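Local coordinates for 6-phosphofructokinase isozyme 2 (Escherichia coli, PDB 3UMO), which phosphorylates D-fructose 6-phosphate to fructose 1,6-bisphosphate with ATP, the first committing step of glycolysis, as a homodimer of the PfkB carbohydrate kinase family, at residues Q124-E129 against Q159-I164; R3-T8 against S54-F59; K148-I153 against L172-A177; A218-V223 against G232-N237. One frame throughout, in Å; residues are numbered along the deposited sequence.

Interaction 1: residues Q124-E129 against Q159-I164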
loop_
_atom_site.group_PDB
_atom_site.type_symbol
_atom_site.label_atom_id
_atom_site.label_comp_id
_atom_site.label_asym_id
_atom_site.label_seq_id
_atom_site.Cartn_x
_atom_site.Cartn_y
_atom_site.Cartn_z
ATOM N N GLN A 124 -24.235 28.764 -25.498
ATOM C CA GLN A 124 -25.198 28.299 -24.501
ATOM C C GLN A 124 -25.198 29.205 -23.274
ATOM O O GLN A 124 -26.253 29.586 -22.767
ATOM C CB GLN A 124 -24.899 26.855 -24.077
ATOM C CG GLN A 124 -25.331 25.799 -25.092
ATOM C CD GLN A 124 -26.805 25.897 -25.454
ATOM O OE1 GLN A 124 -27.162 25.975 -26.630
ATOM N NE2 GLN A 124 -27.669 25.891 -24.443
ATOM N N VAL A 125 -24.003 29.546 -22.804
ATOM C CA VAL A 125 -23.853 30.390 -21.623
ATOM C C VAL A 125 -24.470 31.771 -21.824
ATOM O O VAL A 125 -25.119 32.300 -20.926
ATOM C CB VAL A 125 -22.373 30.534 -21.219
ATOM C CG1 VAL A 125 -22.201 31.622 -20.170
ATOM C CG2 VAL A 125 -21.840 29.209 -20.705
ATOM N N LEU A 126 -24.287 32.343 -23.007
ATOM C CA LEU A 126 -24.793 33.685 -23.270
ATOM C C LEU A 126 -26.303 33.727 -23.537
ATOM O O LEU A 126 -26.876 34.799 -23.753
ATOM C CB LEU A 126 -23.991 34.358 -24.390
ATOM C CG LEU A 126 -22.506 34.490 -24.029
ATOM C CD1 LEU A 126 -21.724 35.213 -25.117
ATOM C CD2 LEU A 126 -22.336 35.189 -22.678
ATOM N N GLU A 127 -26.945 32.563 -23.508
ATOM C CA GLU A 127 -28.402 32.500 -23.561
ATOM C C GLU A 127 -29.001 32.584 -22.162
ATOM O O GLU A 127 -30.214 32.715 -22.002
ATOM C CB GLU A 127 -28.871 31.227 -24.267
ATOM C CG GLU A 127 -28.576 31.214 -25.756
ATOM C CD GLU A 127 -28.959 29.907 -26.417
ATOM O OE1 GLU A 127 -29.551 29.044 -25.734
ATOM O OE2 GLU A 127 -28.664 29.742 -27.621
ATOM N N ILE A 128 -28.143 32.501 -21.149
ATOM C CA ILE A 128 -28.574 32.652 -19.764
ATOM C C ILE A 128 -29.038 34.091 -19.553
ATOM O O ILE A 128 -28.413 35.030 -20.058
ATOM C CB ILE A 128 -27.430 32.297 -18.790
ATOM C CG1 ILE A 128 -27.105 30.804 -18.884
ATOM C CG2 ILE A 128 -27.788 32.664 -17.369
ATOM C CD1 ILE A 128 -25.811 30.414 -18.189
ATOM N N GLU A 129 -30.145 34.264 -18.836
ATOM C CA GLU A 129 -30.701 35.594 -18.615
ATOM C C GLU A 129 -29.847 36.413 -17.650
ATOM O O GLU A 129 -29.095 35.858 -16.848
ATOM C CB GLU A 129 -32.138 35.499 -18.092
ATOM C CG GLU A 129 -32.292 34.696 -16.813
ATOM C CD GLU A 129 -32.572 33.225 -17.069
ATOM O OE1 GLU A 129 -31.781 32.561 -17.774
ATOM O OE2 GLU A 129 -33.603 32.736 -16.568
ATOM N N GLN A 159 -23.154 40.922 -19.414
ATOM C CA GLN A 159 -24.601 40.938 -19.579
ATOM C C GLN A 159 -25.337 40.451 -18.340
ATOM O O GLN A 159 -26.435 39.897 -18.433
ATOM C CB GLN A 159 -25.002 40.094 -20.777
ATOM C CG GLN A 159 -24.503 38.683 -20.695
ATOM C CD GLN A 159 -24.863 37.889 -21.916
ATOM O OE1 GLN A 159 -24.226 38.022 -22.959
ATOM N NE2 GLN A 159 -25.903 37.066 -21.807
ATOM N N GLY A 160 -24.721 40.650 -17.182
ATOM C CA GLY A 160 -25.412 40.464 -15.922
ATOM C C GLY A 160 -25.482 39.047 -15.397
ATOM O O GLY A 160 -26.216 38.788 -14.445
ATOM N N ILE A 161 -24.732 38.129 -15.998
ATOM C CA ILE A 161 -24.658 36.773 -15.456
ATOM C C ILE A 161 -23.702 36.754 -14.267
ATOM O O ILE A 161 -22.554 37.194 -14.379
ATOM C CB ILE A 161 -24.200 35.752 -16.508
ATOM C CG1 ILE A 161 -25.188 35.725 -17.678
ATOM C CG2 ILE A 161 -24.073 34.363 -15.879
ATOM C CD1 ILE A 161 -24.703 34.940 -18.873
ATOM N N ARG A 162 -24.185 36.265 -13.127
ATOM C CA ARG A 162 -23.389 36.250 -11.906
ATOM C C ARG A 162 -22.564 34.966 -11.852
ATOM O O ARG A 162 -23.117 33.869 -11.827
ATOM C CB ARG A 162 -24.294 36.391 -10.679
ATOM C CG ARG A 162 -25.113 37.690 -10.669
ATOM C CD ARG A 162 -26.199 37.664 -9.596
ATOM N NE ARG A 162 -25.671 37.892 -8.253
ATOM C CZ ARG A 162 -26.360 37.695 -7.133
ATOM N NH1 ARG A 162 -27.611 37.254 -7.187
ATOM N NH2 ARG A 162 -25.796 37.933 -5.955
ATOM N N CYS A 163 -21.241 35.103 -11.847
ATOM C CA CYS A 163 -20.367 33.937 -11.975
ATOM C C CYS A 163 -19.744 33.463 -10.665
ATOM O O CYS A 163 -19.215 34.256 -9.881
ATOM C CB CYS A 163 -19.272 34.211 -13.009
ATOM S SG CYS A 163 -19.917 34.459 -14.681
ATOM N N ILE A 164 -19.819 32.152 -10.446
ATOM C CA ILE A 164 -19.185 31.503 -9.311
ATOM C C ILE A 164 -18.149 30.544 -9.878
ATOM O O ILE A 164 -18.422 29.827 -10.843
ATOM C CB ILE A 164 -20.229 30.736 -8.476
ATOM C CG1 ILE A 164 -21.220 31.726 -7.851
ATOM C CG2 ILE A 164 -19.560 29.878 -7.407
ATOM C CD1 ILE A 164 -22.378 31.057 -7.118
HETATM O O HOH W 1 -27.798 37.663 -20.020
#
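Gln159 and Ile161 reach across to the turn that follows helix 115-125. Both belong to the helix-to-strand joint between helix 146-158 and strand 162-166, part of the alpha/beta core of the ribokinase fold. A Schellman motif ends helix 146-158, with Gly160 as its C-prime residue at positive phi. On the other side, Val125 to Ile128 form a type I turn.

The Gln159 CG sits between the backbone N and the carbonyl carbon (chi1 56°). Beyond CG the chain is extended, and it carries the amide to Leu126. The two side chains cross at about a right angle. NE2 donates to Leu126 O at 3.1 Å; the bond is fairly straight, and the donor stands above the carbonyl plane. The same NE2 gives a second bond, 2.7 Å long, to a water. That water donates to Ile128 O and to Gln159 O, so it ties both segments together. OE1 rests against Leu126 CD2 at 3.4 Å. An alanine in place of Gln159 would probably leave Leu126 O without this donor and the water with one anchor fewer.

Ile161 provides the apolar half. Its CG1 is anti to the carbonyl carbon (chi1 -60°), and CD1 extends beyond it into the turn. The Ile128 side chain meets it at about a right angle, CB to Ile161 CD1 3.8 Å. Leu134 of strand 133-137 touches Val125, Ile128 and Ile161. Ile161 CD1 also comes within 3.4 Å of Val125 O, the carbonyl that accepts the turn bond from Ile128 N.

Interaction 2: residues R3-T8 against S54-F59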
loop_
_atom_site.group_PDB
_atom_site.type_symbol
_atom_site.label_atom_id
_atom_site.label_comp_id
_atom_site.label_asym_id
_atom_site.label_seq_id
_atom_site.Cartn_x
_atom_site.Cartn_y
_atom_site.Cartn_z
ATOM N N ARG A 3 -32.550 31.938 -11.558
ATOM C CA ARG A 3 -32.199 30.625 -12.082
ATOM C C ARG A 3 -30.710 30.329 -11.915
ATOM O O ARG A 3 -29.882 31.239 -11.871
ATOM C CB ARG A 3 -32.611 30.510 -13.549
ATOM C CG ARG A 3 -34.110 30.710 -13.774
ATOM C CD ARG A 3 -34.516 30.169 -15.125
ATOM N NE ARG A 3 -33.854 28.894 -15.383
ATOM C CZ ARG A 3 -33.995 28.181 -16.495
ATOM N NH1 ARG A 3 -34.780 28.614 -17.472
ATOM N NH2 ARG A 3 -33.342 27.034 -16.632
ATOM N N ILE A 4 -30.382 29.045 -11.819
ATOM C CA ILE A 4 -29.002 28.611 -11.629
ATOM C C ILE A 4 -28.555 27.674 -12.745
ATOM O O ILE A 4 -29.271 26.736 -13.112
ATOM C CB ILE A 4 -28.831 27.900 -10.277
ATOM C CG1 ILE A 4 -29.277 28.822 -9.141
ATOM C CG2 ILE A 4 -27.385 27.464 -10.070
ATOM C CD1 ILE A 4 -29.454 28.107 -7.804
ATOM N N TYR A 5 -27.367 27.937 -13.280
ATOM C CA TYR A 5 -26.766 27.092 -14.298
ATOM C C TYR A 5 -25.378 26.680 -13.850
ATOM O O TYR A 5 -24.729 27.395 -13.079
ATOM C CB TYR A 5 -26.664 27.850 -15.625
ATOM C CG TYR A 5 -27.998 28.251 -16.212
ATOM C CD1 TYR A 5 -28.640 29.409 -15.797
ATOM C CD2 TYR A 5 -28.610 27.472 -17.187
ATOM C CE1 TYR A 5 -29.866 29.777 -16.330
ATOM C CE2 TYR A 5 -29.832 27.834 -17.728
ATOM C CZ TYR A 5 -30.453 28.985 -17.294
ATOM O OH TYR A 5 -31.663 29.352 -17.836
ATOM N N THR A 6 -24.907 25.533 -14.328
ATOM C CA THR A 6 -23.514 25.165 -14.093
ATOM C C THR A 6 -22.816 24.847 -15.405
ATOM O O THR A 6 -23.462 24.496 -16.405
ATOM C CB THR A 6 -23.348 23.971 -13.121
ATOM O OG1 THR A 6 -23.691 22.752 -13.790
ATOM C CG2 THR A 6 -24.198 24.153 -11.863
ATOM N N LEU A 7 -21.497 24.984 -15.399
ATOM C CA LEU A 7 -20.705 24.725 -16.591
ATOM C C LEU A 7 -19.564 23.778 -16.260
ATOM O O LEU A 7 -18.761 24.054 -15.361
ATOM C CB LEU A 7 -20.155 26.032 -17.168
ATOM C CG LEU A 7 -19.246 25.851 -18.384
ATOM C CD1 LEU A 7 -20.024 25.232 -19.535
ATOM C CD2 LEU A 7 -18.630 27.184 -18.798
ATOM N N THR A 8 -19.499 22.660 -16.980
ATOM C CA THR A 8 -18.463 21.651 -16.762
ATOM C C THR A 8 -17.744 21.402 -18.071
ATOM O O THR A 8 -18.246 20.675 -18.927
ATOM C CB THR A 8 -19.064 20.321 -16.280
ATOM O OG1 THR A 8 -19.881 20.565 -15.136
ATOM C CG2 THR A 8 -17.961 19.330 -15.898
ATOM N N SER A 54 -32.958 23.679 -8.131
ATOM C CA SER A 54 -32.819 23.210 -9.504
ATOM C C SER A 54 -31.710 23.982 -10.215
ATOM O O SER A 54 -31.629 25.206 -10.112
ATOM C CB SER A 54 -34.139 23.376 -10.264
ATOM O OG SER A 54 -34.080 22.743 -11.530
ATOM N N ALA A 55 -30.849 23.261 -10.926
ATOM C CA ALA A 55 -29.777 23.886 -11.691
ATOM C C ALA A 55 -29.582 23.143 -12.999
ATOM O O ALA A 55 -29.595 21.909 -13.028
ATOM C CB ALA A 55 -28.475 23.901 -10.893
ATOM N N THR A 56 -29.402 23.896 -14.081
ATOM C CA THR A 56 -29.194 23.296 -15.394
ATOM C C THR A 56 -27.708 23.113 -15.665
ATOM O O THR A 56 -26.942 24.079 -15.635
ATOM C CB THR A 56 -29.818 24.150 -16.507
ATOM O OG1 THR A 56 -31.230 24.242 -16.289
ATOM C CG2 THR A 56 -29.571 23.515 -17.866
ATOM N N ALA A 57 -27.305 21.873 -15.932
ATOM C CA ALA A 57 -25.901 21.562 -16.198
ATOM C C ALA A 57 -25.563 21.704 -17.680
ATOM O O ALA A 57 -26.107 20.987 -18.519
ATOM C CB ALA A 57 -25.565 20.161 -15.717
ATOM N N ILE A 58 -24.644 22.616 -17.992
ATOM C CA ILE A 58 -24.172 22.796 -19.362
ATOM C C ILE A 58 -22.835 22.077 -19.489
ATOM O O ILE A 58 -21.952 22.271 -18.653
ATOM C CB ILE A 58 -23.970 24.291 -19.696
ATOM C CG1 ILE A 58 -25.247 25.087 -19.413
ATOM C CG2 ILE A 58 -23.528 24.469 -21.148
ATOM C CD1 ILE A 58 -25.062 26.598 -19.498
ATOM N N PHE A 59 -22.690 21.243 -20.518
ATOM C CA PHE A 59 -21.453 20.483 -20.720
ATOM C C PHE A 59 -21.378 19.849 -22.107
ATOM O O PHE A 59 -22.407 19.603 -22.741
ATOM C CB PHE A 59 -21.281 19.400 -19.634
ATOM C CG PHE A 59 -22.399 18.393 -19.588
ATOM C CD1 PHE A 59 -22.318 17.212 -20.316
ATOM C CD2 PHE A 59 -23.523 18.617 -18.799
ATOM C CE1 PHE A 59 -23.349 16.275 -20.277
ATOM C CE2 PHE A 59 -24.560 17.685 -18.749
ATOM C CZ PHE A 59 -24.472 16.511 -19.491
HETATM O O HOH W 2 -31.816 26.293 -14.449
HETATM O O HOH W 3 -32.628 27.329 -11.468
HETATM O O HOH W 4 -22.354 21.463 -15.934
#
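Strand 4-7 and strand 55-59 run parallel at 23°, joined by four backbone hydrogen bonds: Thr56 N to Ile4 O, Thr6 N to Thr56 O, Ile58 N to Thr6 O (2.7 Å) and Thr8 N to Ile58 O. Tyr5, Leu7, Thr56 and Ile58 share one face of the sheet. Tyr5 and Thr56 lie side by side and point the same way, with Tyr5 CD2 3.6 Å from Thr56 CB. The Tyr5 OH stands over the centre of the Arg3 guanidinium and is hydrogen-bonded to Glu129 OE1. Thr56 OG1 lies at the edge of that guanidinium, in its plane. A water bridges Arg3 NH2, Ile4 O and Thr56 OG1. An alanine in place of Tyr5 would probably leave Glu129 without its hydroxyl partner and a gap beside Thr56. Leu7 CD1 packs on Ile58 CG2 at 3.9 Å. On the other face, Thr6 OG1 sits between its backbone N and carbonyl carbon (chi1 75°), 3.5 Å from Ala57 CA, and is hydrogen-bonded to Gly41 O. A second water links Thr6 OG1, Thr8 OG1 and Ile58 O. These are neighbouring inner strands of the parallel sheet of the ribokinase fold, and their Thr8 end adjoins the substrate-binding residues Gly41 and Ile42.

Interaction 3: residues K148-I153 against L172-A177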
loop_
_atom_site.group_PDB
_atom_site.type_symbol
_atom_site.label_atom_id
_atom_site.label_comp_id
_atom_site.label_asym_id
_atom_site.label_seq_id
_atom_site.Cartn_x
_atom_site.Cartn_y
_atom_site.Cartn_z
ATOM N N LYS A 148 -9.330 31.721 -23.500
ATOM C CA LYS A 148 -10.714 31.462 -23.901
ATOM C C LYS A 148 -11.635 31.325 -22.687
ATOM O O LYS A 148 -12.817 31.676 -22.744
ATOM C CB LYS A 148 -10.808 30.209 -24.781
ATOM C CG LYS A 148 -10.029 30.288 -26.082
ATOM C CD LYS A 148 -10.531 31.407 -26.987
ATOM C CE LYS A 148 -11.919 31.123 -27.547
ATOM N NZ LYS A 148 -13.020 31.708 -26.728
ATOM N N LEU A 149 -11.094 30.800 -21.596
ATOM C CA LEU A 149 -11.850 30.711 -20.356
ATOM C C LEU A 149 -12.077 32.109 -19.797
ATOM O O LEU A 149 -13.162 32.428 -19.316
ATOM C CB LEU A 149 -11.113 29.848 -19.333
ATOM C CG LEU A 149 -11.788 29.711 -17.969
ATOM C CD1 LEU A 149 -13.162 29.063 -18.107
ATOM C CD2 LEU A 149 -10.905 28.906 -17.023
ATOM N N THR A 150 -11.043 32.941 -19.873
ATOM C CA THR A 150 -11.150 34.335 -19.464
ATOM C C THR A 150 -12.206 35.050 -20.306
ATOM O O THR A 150 -13.054 35.771 -19.777
ATOM C CB THR A 150 -9.793 35.056 -19.590
ATOM O OG1 THR A 150 -8.859 34.487 -18.663
ATOM C CG2 THR A 150 -9.938 36.538 -19.300
ATOM N N GLN A 151 -12.160 34.829 -21.617
ATOM C CA GLN A 151 -13.108 35.445 -22.539
ATOM C C GLN A 151 -14.545 35.036 -22.249
ATOM O O GLN A 151 -15.458 35.853 -22.360
ATOM C CB GLN A 151 -12.755 35.101 -23.988
ATOM C CG GLN A 151 -11.526 35.832 -24.510
ATOM C CD GLN A 151 -10.980 35.222 -25.787
ATOM O OE1 GLN A 151 -11.685 34.504 -26.500
ATOM N NE2 GLN A 151 -9.712 35.498 -26.079
ATOM N N LEU A 152 -14.744 33.775 -21.877
ATOM C CA LEU A 152 -16.096 33.282 -21.631
ATOM C C LEU A 152 -16.686 33.978 -20.412
ATOM O O LEU A 152 -17.825 34.448 -20.436
ATOM C CB LEU A 152 -16.103 31.762 -21.439
ATOM C CG LEU A 152 -17.470 31.104 -21.228
ATOM C CD1 LEU A 152 -17.539 29.769 -21.951
ATOM C CD2 LEU A 152 -17.759 30.909 -19.747
ATOM N N ILE A 153 -15.893 34.050 -19.350
ATOM C CA ILE A 153 -16.341 34.659 -18.108
ATOM C C ILE A 153 -16.573 36.157 -18.277
ATOM O O ILE A 153 -17.562 36.695 -17.771
ATOM C CB ILE A 153 -15.368 34.344 -16.958
ATOM C CG1 ILE A 153 -15.469 32.859 -16.612
ATOM C CG2 ILE A 153 -15.675 35.195 -15.740
ATOM C CD1 ILE A 153 -14.266 32.323 -15.890
ATOM N N LEU A 172 -7.869 28.498 -12.619
ATOM C CA LEU A 172 -8.434 29.333 -11.557
ATOM C C LEU A 172 -7.923 30.771 -11.670
ATOM O O LEU A 172 -8.690 31.730 -11.560
ATOM C CB LEU A 172 -8.107 28.749 -10.177
ATOM C CG LEU A 172 -8.630 29.522 -8.959
ATOM C CD1 LEU A 172 -10.154 29.623 -8.979
ATOM C CD2 LEU A 172 -8.158 28.864 -7.667
ATOM N N SER A 173 -6.623 30.920 -11.893
ATOM C CA SER A 173 -6.045 32.246 -12.073
ATOM C C SER A 173 -6.649 32.939 -13.294
ATOM O O SER A 173 -6.918 34.139 -13.268
ATOM C CB SER A 173 -4.524 32.160 -12.218
ATOM O OG SER A 173 -3.938 31.552 -11.080
ATOM N N ALA A 174 -6.863 32.173 -14.358
ATOM C CA ALA A 174 -7.396 32.725 -15.600
ATOM C C ALA A 174 -8.850 33.140 -15.420
ATOM O O ALA A 174 -9.310 34.113 -16.011
ATOM C CB ALA A 174 -7.270 31.713 -16.730
ATOM N N ALA A 175 -9.567 32.389 -14.592
ATOM C CA ALA A 175 -10.980 32.651 -14.348
ATOM C C ALA A 175 -11.162 33.913 -13.516
ATOM O O ALA A 175 -12.206 34.559 -13.573
ATOM C CB ALA A 175 -11.628 31.453 -13.657
ATOM N N LEU A 176 -10.139 34.252 -12.739
ATOM C CA LEU A 176 -10.176 35.412 -11.852
ATOM C C LEU A 176 -9.434 36.607 -12.442
ATOM O O LEU A 176 -9.316 37.653 -11.800
ATOM C CB LEU A 176 -9.557 35.062 -10.499
ATOM C CG LEU A 176 -10.439 34.410 -9.436
ATOM C CD1 LEU A 176 -9.624 33.425 -8.627
ATOM C CD2 LEU A 176 -11.034 35.474 -8.522
ATOM N N ALA A 177 -8.921 36.446 -13.656
ATOM C CA ALA A 177 -8.134 37.501 -14.286
ATOM C C ALA A 177 -8.982 38.738 -14.586
ATOM O O ALA A 177 -8.489 39.868 -14.549
ATOM C CB ALA A 177 -7.466 36.984 -15.554
#
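The peptide carbonyl of Ala174 is the flat group that Thr150 meets. Thr150 OG1 approaches it from above one face, 38° out of the carbonyl plane, and donates to Ala174 O at 2.7 Å. The C=O...donor angle is 121°. Thr150 OG1 is anti to its own carbonyl carbon, beside the backbone N (chi1 -65°), and this turns the hydroxyl to the other helix. Ala174 O also accepts a weak backbone bond from Ala177 N. Two donors thus share a carbonyl in the last turn of helix 169-175.

The contact joins two neighbouring helices of the alpha/beta core. Helix 146-158 leads from strand 133-137 to strand 162-166, and helix 169-175 continues from there to strand 183-184. Alanines on the second helix let the backbones come close, with Thr150 CA 5.4 Å from Ala175 CA. The methyl of Ala174 lies by the Thr150 hydroxyl, CB to OG1 3.7 Å.

Leu149 and Ile153, one turn apart, both meet Ala175. Ile153 CD1 presses on Ala175 CB at 3.6 Å and is as close to its CA. Leu149 CD2 is looser, 4.3 Å from Ala175 CB. Ala175 O is buried here and has no polar partner in the model. Ile178, just beyond this helix end, touches both Thr150 and Ile153.

Interaction 4: residues A218-V223 against G232-N237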
loop_
_atom_site.group_PDB
_atom_site.type_symbol
_atom_site.label_atom_id
_atom_site.label_comp_id
_atom_site.label_asym_id
_atom_site.label_seq_id
_atom_site.Cartn_x
_atom_site.Cartn_y
_atom_site.Cartn_z
ATOM N N ALA A 218 -12.570 39.021 -6.707
ATOM C CA ALA A 218 -13.799 38.342 -6.315
ATOM C C ALA A 218 -14.527 39.151 -5.252
ATOM O O ALA A 218 -13.893 39.796 -4.412
ATOM C CB ALA A 218 -13.501 36.930 -5.808
ATOM N N LYS A 219 -15.855 39.125 -5.292
ATOM C CA LYS A 219 -16.656 39.802 -4.274
ATOM C C LYS A 219 -16.602 39.026 -2.966
ATOM O O LYS A 219 -16.532 39.603 -1.882
ATOM C CB LYS A 219 -18.107 39.947 -4.738
ATOM C CG LYS A 219 -18.284 40.892 -5.933
ATOM C CD LYS A 219 -19.761 41.198 -6.179
ATOM C CE LYS A 219 -19.965 42.158 -7.348
ATOM N NZ LYS A 219 -19.740 41.499 -8.663
ATOM N N ARG A 220 -16.632 37.705 -3.088
ATOM C CA ARG A 220 -16.599 36.815 -1.942
ATOM C C ARG A 220 -15.601 35.695 -2.187
ATOM O O ARG A 220 -15.557 35.118 -3.274
ATOM C CB ARG A 220 -17.981 36.211 -1.709
ATOM C CG ARG A 220 -19.113 37.230 -1.667
ATOM C CD ARG A 220 -20.466 36.528 -1.691
ATOM N NE ARG A 220 -21.563 37.478 -1.858
ATOM C CZ ARG A 220 -21.935 37.992 -3.027
ATOM N NH1 ARG A 220 -21.297 37.656 -4.142
ATOM N NH2 ARG A 220 -22.944 38.850 -3.081
ATOM N N VAL A 221 -14.800 35.398 -1.172
ATOM C CA VAL A 221 -13.867 34.286 -1.232
ATOM C C VAL A 221 -14.178 33.370 -0.064
ATOM O O VAL A 221 -14.166 33.796 1.094
ATOM C CB VAL A 221 -12.400 34.755 -1.141
ATOM C CG1 VAL A 221 -11.459 33.550 -1.033
ATOM C CG2 VAL A 221 -12.043 35.607 -2.348
ATOM N N VAL A 222 -14.493 32.121 -0.361
ATOM C CA VAL A 222 -14.669 31.155 0.705
ATOM C C VAL A 222 -13.565 30.121 0.583
ATOM O O VAL A 222 -13.552 29.330 -0.359
ATOM C CB VAL A 222 -16.058 30.487 0.647
ATOM C CG1 VAL A 222 -16.189 29.415 1.732
ATOM C CG2 VAL A 222 -17.142 31.543 0.812
ATOM N N VAL A 223 -12.625 30.149 1.520
ATOM C CA VAL A 223 -11.564 29.158 1.527
ATOM C C VAL A 223 -12.047 27.949 2.314
ATOM O O VAL A 223 -12.270 28.027 3.523
ATOM C CB VAL A 223 -10.281 29.684 2.175
ATOM C CG1 VAL A 223 -9.151 28.676 1.971
ATOM C CG2 VAL A 223 -9.903 31.035 1.584
ATOM N N GLY A 232 -14.890 32.473 5.248
ATOM C CA GLY A 232 -15.556 33.294 4.255
ATOM C C GLY A 232 -15.169 34.749 4.422
ATOM O O GLY A 232 -15.185 35.282 5.534
ATOM N N VAL A 233 -14.808 35.389 3.315
ATOM C CA VAL A 233 -14.363 36.778 3.347
ATOM C C VAL A 233 -15.172 37.651 2.385
ATOM O O VAL A 233 -15.455 37.242 1.253
ATOM C CB VAL A 233 -12.847 36.880 3.043
ATOM C CG1 VAL A 233 -12.422 38.320 2.844
ATOM C CG2 VAL A 233 -12.042 36.246 4.167
ATOM N N ASP A 234 -15.549 38.836 2.872
ATOM C CA ASP A 234 -16.284 39.852 2.133
ATOM C C ASP A 234 -15.458 41.123 2.146
ATOM O O ASP A 234 -14.366 41.155 2.709
ATOM C CB ASP A 234 -17.584 40.183 2.866
ATOM C CG ASP A 234 -18.803 39.702 2.135
ATOM O OD1 ASP A 234 -18.683 39.350 0.942
ATOM O OD2 ASP A 234 -19.885 39.685 2.757
ATOM N N SER A 235 -16.000 42.187 1.563
ATOM C CA SER A 235 -15.386 43.497 1.696
ATOM C C SER A 235 -15.644 44.032 3.103
ATOM O O SER A 235 -14.975 44.961 3.556
ATOM C CB SER A 235 -15.941 44.473 0.652
ATOM O OG SER A 235 -17.321 44.731 0.861
ATOM N N GLU A 236 -16.608 43.428 3.795
ATOM C CA GLU A 236 -17.042 43.912 5.102
ATOM C C GLU A 236 -16.909 42.878 6.214
ATOM O O GLU A 236 -16.831 43.230 7.392
ATOM C CB GLU A 236 -18.498 44.377 5.030
ATOM C CG GLU A 236 -18.740 45.506 4.040
ATOM C CD GLU A 236 -20.209 45.676 3.709
ATOM O OE1 GLU A 236 -21.045 45.012 4.360
ATOM O OE2 GLU A 236 -20.527 46.467 2.796
ATOM N N ASN A 237 -16.888 41.601 5.852
ATOM C CA ASN A 237 -16.911 40.552 6.864
ATOM C C ASN A 237 -15.874 39.456 6.682
ATOM O O ASN A 237 -15.365 39.222 5.581
ATOM C CB ASN A 237 -18.301 39.913 6.935
ATOM C CG ASN A 237 -19.353 40.860 7.471
ATOM O OD1 ASN A 237 -20.312 41.201 6.777
ATOM N ND2 ASN A 237 -19.185 41.284 8.718
HETATM O O HOH W 5 -17.013 42.092 -1.472
#
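Val221 and Val233 form an antiparallel hydrogen-bonded pair. Val233 N donates to Val221 O at 2.8 Å, and Val221 N to Val233 O at 3.1 Å. A water extends the link, donating to Lys219 O at 2.6 Å and accepting a weak bond from Ser235 N. Lys219 NZ and Arg220 NH1 form salt bridges to OE1 and OE2 of Glu182. The Arg220 and Asp234 side chains lie side by side and point the same way, with the guanidinium and carboxylate planes 57° apart. Asp234 OD1 touches the aliphatic Arg220 CG at 3.4 Å but is 4.4 Å from Arg220 NE, beyond a salt bridge.

Strands 221-224 and 230-233 form a beta hairpin. Backbone hydrogen bonds of Arg220 and Val222 with Val184 attach it to strand 183-184, at the edge of the parallel sheet. Ser224, ending the first strand, and Leu225 to Gly229 of the connection bind ATP in a site shared between dimer partners. The Val222 side chain is about 7 Å from a bound ATP.

Next to the bonded pair, Val222 and Gly232 form a non-hydrogen-bonded pair with CA atoms 4.2 Å apart. With Val222 CG1 anti to the backbone N (chi1 177°), CG2 is left beside that N, where it meets Gly232 CA. The side chain also packs on helix 272-286. Val221 and Val233 occupy the other face, under Ile212, Ala209 and Val213 of helix 204-214.

Interaction 2 comes first along the chain, and interaction 4 last. Interactions 1 and 3 interlock, because their segments alternate and helix 146-158, strand 162-166 and helix 169-175 are consecutive. Interactions 1 and 2 reach the same parallel sheet, with centres about 11 Å apart. They meet where Ile128 packs on Tyr5. Interaction 3 joins helices that flank this sheet, and Leu152 touches Leu7 of interaction 2. Interaction 4 is an antiparallel hairpin bonded to strand 183-184 at the edge of that sheet, its centre about 23 Å from that of interaction 2. Ala218 packs on Leu176 of interaction 3. The contacts run through one alpha/beta body, from strands beside the sugar-phosphate site to a hairpin beside bound ATP.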